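Side-chain contact in transcriptional regulator, HTH_3 family (Vibrio cholerae, PDB 1Y9Q), which probably binds DNA as a dimeric transcription regulator, joining a helix-turn-helix region to a zinc-binding cupin domain, with D-methionine bound between them: residues Ser50-Ile53 against Ala54-Trp57. Sequence-based numbering, arbitrary orientation.
Sequences SPTI and ATLW. With MED (D-methionine), chain C.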
# COMPACT_ATOMS: atom_id res chain seq x y z
N SER A 50 5.27 -18.52 6.71
CA SER A 50 6.46 -17.84 6.20
C SER A 50 6.11 -16.39 5.90
O SER A 50 5.37 -16.10 4.95
CB SER A 50 6.94 -18.54 4.93
OG SER A 50 5.86 -18.70 4.01
N PRO A 51 6.63 -15.45 6.70
CA PRO A 51 6.34 -14.04 6.47
C PRO A 51 7.01 -13.46 5.23
O PRO A 51 8.08 -13.89 4.82
CB PRO A 51 6.84 -13.38 7.76
CG PRO A 51 8.00 -14.25 8.14
CD PRO A 51 7.46 -15.64 7.90
N THR A 52 6.35 -12.48 4.63
CA THR A 52 6.89 -11.84 3.44
C THR A 52 7.82 -10.73 3.93
O THR A 52 7.81 -10.38 5.11
CB THR A 52 5.78 -11.19 2.61
OG1 THR A 52 5.09 -10.23 3.42
CG2 THR A 52 4.79 -12.25 2.14
N ILE A 53 8.62 -10.20 3.02
CA ILE A 53 9.53 -9.12 3.36
C ILE A 53 8.70 -7.94 3.86
O ILE A 53 9.09 -7.24 4.79
CB ILE A 53 10.36 -8.69 2.13
CG1 ILE A 53 11.32 -9.82 1.74
CG2 ILE A 53 11.11 -7.39 2.44
CD1 ILE A 53 12.19 -9.51 0.53
N ALA A 54 7.54 -7.73 3.25
CA ALA A 54 6.68 -6.62 3.64
C ALA A 54 6.16 -6.78 5.06
O ALA A 54 6.05 -5.80 5.81
CB ALA A 54 5.52 -6.47 2.66
N THR A 55 5.83 -8.01 5.44
CA THR A 55 5.32 -8.26 6.78
C THR A 55 6.44 -8.05 7.80
O THR A 55 6.21 -7.50 8.88
CB THR A 55 4.75 -9.69 6.90
OG1 THR A 55 3.60 -9.81 6.06
CG2 THR A 55 4.34 -9.99 8.34
N LEU A 56 7.65 -8.49 7.45
CA LEU A 56 8.81 -8.32 8.32
C LEU A 56 9.02 -6.85 8.64
O LEU A 56 9.25 -6.48 9.79
CB LEU A 56 10.08 -8.87 7.66
CG LEU A 56 10.45 -10.33 7.91
CD1 LEU A 56 9.32 -11.23 7.48
CD2 LEU A 56 11.73 -10.66 7.15
N TRP A 57 8.96 -6.00 7.62
CA TRP A 57 9.15 -4.57 7.84
C TRP A 57 8.02 -4.02 8.70
O TRP A 57 8.23 -3.15 9.55
CB TRP A 57 9.20 -3.80 6.51
CG TRP A 57 10.56 -3.82 5.87
CD1 TRP A 57 11.01 -4.70 4.93
CD2 TRP A 57 11.65 -2.95 6.17
NE1 TRP A 57 12.32 -4.43 4.62
CE2 TRP A 57 12.74 -3.36 5.37
CE3 TRP A 57 11.82 -1.86 7.03
CZ2 TRP A 57 13.98 -2.72 5.41
CZ3 TRP A 57 13.05 -1.22 7.07
CH2 TRP A 57 14.12 -1.65 6.27
N MED C . 12.65 -0.46 2.68
CA MED C . 12.37 -1.87 2.29
C MED C . 10.88 -2.08 2.02
O MED C . 10.05 -1.17 2.11
CB MED C . 13.24 -2.23 1.06
CG MED C . 13.17 -3.63 0.47
SD MED C . 13.90 -4.73 1.73
CE MED C . 15.55 -4.19 1.79
OXT MED C . 10.48 -3.20 1.69
O HOH W 1 3.55 -12.46 5.62
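Thr52 and Leu56 are joined by the first of two successive i to i+4 backbone bonds, Leu56 N to Thr52 O (3.0 Å) and Trp57 N to Ile53 O (3.1 Å), as the chain leaves an extended loop and winds into helix 53-63. Thr52 is the N-cap, a place that suits a short hydroxylated residue, able to bend back over the first turn, where backbone N-H groups lack partners within the helix. Its chi1 of 59° sets OG1 between the backbone N and the carbonyl carbon, where it shares a hydrogen bond with Thr55 OG1 (3.1 Å). The two threonine side chains cross at about a right angle, and a water accepts from Thr52 N while also bonding Thr55 OG1, tying the cap to the third helical residue. Before the cap, Pro51, whose ring favours an extended chain and which has no N-H to offer, packs against the end of Leu56. Ile12 of helix 5-22 also packs on Pro51. Farther along, Ile53 and Trp57 lie side by side and point the same way. The isoleucine branch CG2, anti to the backbone N, meets the indole edge in its plane, 3.7 Å from CD1. One face of that indole receives D-methionine, whose CA sits 3.4 Å from CE2, toward the ring's rim, while its SD comes 3.3 Å from NE1. Phe67 stacks on the broad, flat tryptophan, and the ring of His122, a zinc ligand, also meets it. The arrangement is a threonine N-cap whose helix, within the helix-turn-helix region, contributes Ile53 and Trp57 to the D-methionine pocket beside the cupin zinc site.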